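PDB 6AF4: HigA antitoxin, which probably binds DNA through a helix-turn-helix domain, as the antitoxin of a HigBA toxin-antitoxin pair. Local coordinates for residues E35-A39 against V79-K85. Residues are numbered along the deposited sequence; the frame is centred on the assembly and turned at random.
Sequences ELIEA and VLASLGK
Glu35 and Lys85 each bend at their second torsion (chi2 -62° and 88°), and the two side chains meet obliquely, the lysine methylenes lying along the carboxylate before the ammonium group reaches OE1. The bond from Lys85 NZ to Glu35 OE1 is a weak one at 3.2 Å within a salt bridge. The stem of the same glutamate is apolar in its contacts: Glu35 CB meets Leu83 CD2 at 3.8 Å, and Glu35 CG touches Leu80 CD2, the two side chains crossing at about a right angle. Leu83 CD2 lies between Glu35 and Ala39, one helical turn on, 4.1 Å from Ala39 CB. Leu36 CD2 packs on Val79 CG1, in a core shared with Leu50 and Ile61 of the helix-turn-helix domain. Helix 73-82 ends in a Schellman motif: Gly84 takes a positive phi, Lys85 N bonds to Leu80 O and Gly84 N, weakly, to Ala81 O. The chain then turns into strand 85-91, which pairs antiparallel with a strand of the second subunit. The contact thus joins helix 20-40 to the end of helix 73-82 by aliphatic packing, and the buried Glu35 carboxylate probably has its charge offset by Lys85 at the start of the intersubunit strand.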
ATOM      1  N   GLU H  35      -4.107  11.794  -7.268  1.00 64.80           N
ATOM      2  CA  GLU H  35      -4.168  12.595  -6.051  1.00 66.37           C
ATOM      3  C   GLU H  35      -3.105  13.689  -6.054  1.00 68.04           C
ATOM      4  O   GLU H  35      -3.379  14.830  -5.687  1.00 67.08           O
ATOM      5  CB  GLU H  35      -4.009  11.710  -4.813  1.00 55.30           C
ATOM      6  CG  GLU H  35      -5.154  10.732  -4.591  1.00 63.44           C
ATOM      7  CD  GLU H  35      -6.488  11.420  -4.352  1.00 71.86           C
ATOM      8  OE1 GLU H  35      -6.491  12.593  -3.921  1.00 73.20           O
ATOM      9  OE2 GLU H  35      -7.535  10.782  -4.594  1.00 76.64           O
ATOM     10  N   LEU H  36      -1.898  13.336  -6.483  1.00 62.18           N
ATOM     11  CA  LEU H  36      -0.802  14.295  -6.552  1.00 61.98           C
ATOM     12  C   LEU H  36      -1.061  15.355  -7.617  1.00 69.49           C
ATOM     13  O   LEU H  36      -0.651  16.505  -7.473  1.00 75.12           O
ATOM     14  CB  LEU H  36       0.518  13.578  -6.829  1.00 54.82           C
ATOM     15  CG  LEU H  36       0.982  12.661  -5.696  1.00 58.87           C
ATOM     16  CD1 LEU H  36       2.249  11.924  -6.077  1.00 66.49           C
ATOM     17  CD2 LEU H  36       1.193  13.465  -4.430  1.00 54.80           C
ATOM     18  N   ILE H  37      -1.742  14.958  -8.687  1.00 68.47           N
ATOM     19  CA  ILE H  37      -2.081  15.880  -9.764  1.00 71.69           C
ATOM     20  C   ILE H  37      -3.256  16.781  -9.383  1.00 72.79           C
ATOM     21  O   ILE H  37      -3.202  17.997  -9.574  1.00 77.87           O
ATOM     22  CB  ILE H  37      -2.417  15.118 -11.061  1.00 74.92           C
ATOM     23  CG1 ILE H  37      -1.156  14.471 -11.636  1.00 68.96           C
ATOM     24  CG2 ILE H  37      -3.041  16.046 -12.091  1.00 73.87           C
ATOM     25  CD1 ILE H  37      -1.443  13.399 -12.660  1.00 67.87           C
ATOM     26  N   GLU H  38      -4.306  16.179  -8.830  1.00 75.50           N
ATOM     27  CA  GLU H  38      -5.493  16.921  -8.409  1.00 73.55           C
ATOM     28  C   GLU H  38      -5.202  17.805  -7.199  1.00 77.60           C
ATOM     29  O   GLU H  38      -6.023  18.631  -6.811  1.00 79.83           O
ATOM     30  CB  GLU H  38      -6.646  15.965  -8.090  1.00 72.97           C
ATOM     31  CG  GLU H  38      -7.189  15.220  -9.302  1.00 82.82           C
ATOM     32  CD  GLU H  38      -8.200  14.145  -8.936  1.00 89.04           C
ATOM     33  OE1 GLU H  38      -7.822  13.181  -8.235  1.00 95.30           O
ATOM     34  OE2 GLU H  38      -9.372  14.263  -9.355  1.00 95.49           O
ATOM     35  N   ALA H  39      -4.045  17.598  -6.580  1.00 76.61           N
ATOM     36  CA  ALA H  39      -3.555  18.506  -5.551  1.00 76.80           C
ATOM     37  C   ALA H  39      -2.842  19.715  -6.162  1.00 81.88           C
ATOM     38  O   ALA H  39      -2.912  20.821  -5.625  1.00 83.79           O
ATOM     39  CB  ALA H  39      -2.630  17.771  -4.593  1.00 68.44           C
ATOM     40  N   VAL H  79       1.319  10.574   2.848  1.00 56.05           N
ATOM     41  CA  VAL H  79       1.055  11.514   1.766  1.00 56.83           C
ATOM     42  C   VAL H  79      -0.445  11.663   1.519  1.00 58.58           C
ATOM     43  O   VAL H  79      -0.946  12.776   1.350  1.00 61.92           O
ATOM     44  CB  VAL H  79       1.753  11.079   0.464  1.00 53.44           C
ATOM     45  CG1 VAL H  79       1.325  11.966  -0.694  1.00 50.89           C
ATOM     46  CG2 VAL H  79       3.265  11.110   0.641  1.00 49.71           C
ATOM     47  N   LEU H  80      -1.159  10.541   1.517  1.00 57.42           N
ATOM     48  CA  LEU H  80      -2.605  10.558   1.304  1.00 63.53           C
ATOM     49  C   LEU H  80      -3.342  11.294   2.423  1.00 58.59           C
ATOM     50  O   LEU H  80      -4.324  11.993   2.172  1.00 55.02           O
ATOM     51  CB  LEU H  80      -3.144   9.129   1.179  1.00 54.81           C
ATOM     52  CG  LEU H  80      -2.828   8.379  -0.117  1.00 56.78           C
ATOM     53  CD1 LEU H  80      -3.392   6.967  -0.068  1.00 54.56           C
ATOM     54  CD2 LEU H  80      -3.362   9.131  -1.325  1.00 53.36           C
ATOM     55  N   ALA H  81      -2.866  11.132   3.655  1.00 58.97           N
ATOM     56  CA  ALA H  81      -3.503  11.744   4.819  1.00 63.07           C
ATOM     57  C   ALA H  81      -3.512  13.265   4.719  1.00 60.83           C
ATOM     58  O   ALA H  81      -4.488  13.915   5.095  1.00 60.81           O
ATOM     59  CB  ALA H  81      -2.808  11.305   6.093  1.00 57.00           C
ATOM     60  N   SER H  82      -2.419  13.824   4.209  1.00 60.57           N
ATOM     61  CA  SER H  82      -2.314  15.263   3.999  1.00 61.06           C
ATOM     62  C   SER H  82      -3.341  15.741   2.978  1.00 64.15           C
ATOM     63  O   SER H  82      -3.792  16.888   3.021  1.00 67.76           O
ATOM     64  CB  SER H  82      -0.905  15.635   3.533  1.00 65.49           C
ATOM     65  OG  SER H  82       0.082  15.060   4.371  1.00 72.52           O
ATOM     66  N   LEU H  83      -3.705  14.850   2.061  1.00 57.48           N
ATOM     67  CA  LEU H  83      -4.611  15.184   0.966  1.00 58.21           C
ATOM     68  C   LEU H  83      -6.057  14.816   1.283  1.00 60.19           C
ATOM     69  O   LEU H  83      -6.955  15.043   0.471  1.00 57.71           O
ATOM     70  CB  LEU H  83      -4.167  14.487  -0.324  1.00 61.52           C
ATOM     71  CG  LEU H  83      -3.088  15.154  -1.185  1.00 54.72           C
ATOM     72  CD1 LEU H  83      -1.833  15.445  -0.392  1.00 60.86           C
ATOM     73  CD2 LEU H  83      -2.756  14.286  -2.383  1.00 63.22           C
ATOM     74  N   GLY H  84      -6.277  14.237   2.458  1.00 57.13           N
ATOM     75  CA  GLY H  84      -7.619  13.900   2.892  1.00 51.79           C
ATOM     76  C   GLY H  84      -8.079  12.515   2.487  1.00 62.10           C
ATOM     77  O   GLY H  84      -9.259  12.191   2.612  1.00 67.34           O
ATOM     78  N   LYS H  85      -7.155  11.693   1.996  1.00 63.55           N
ATOM     79  CA  LYS H  85      -7.483  10.309   1.663  1.00 65.57           C
ATOM     80  C   LYS H  85      -6.625   9.322   2.447  1.00 65.43           C
ATOM     81  O   LYS H  85      -5.722   9.723   3.186  1.00 63.72           O
ATOM     82  CB  LYS H  85      -7.313  10.059   0.162  1.00 62.05           C
ATOM     83  CG  LYS H  85      -8.496  10.489  -0.691  1.00 68.13           C
ATOM     84  CD  LYS H  85      -8.390  11.941  -1.113  1.00 65.75           C
ATOM     85  CE  LYS H  85      -9.514  12.308  -2.066  1.00 72.11           C
ATOM     86  NZ  LYS H  85      -9.300  13.641  -2.694  1.00 76.95           N
TER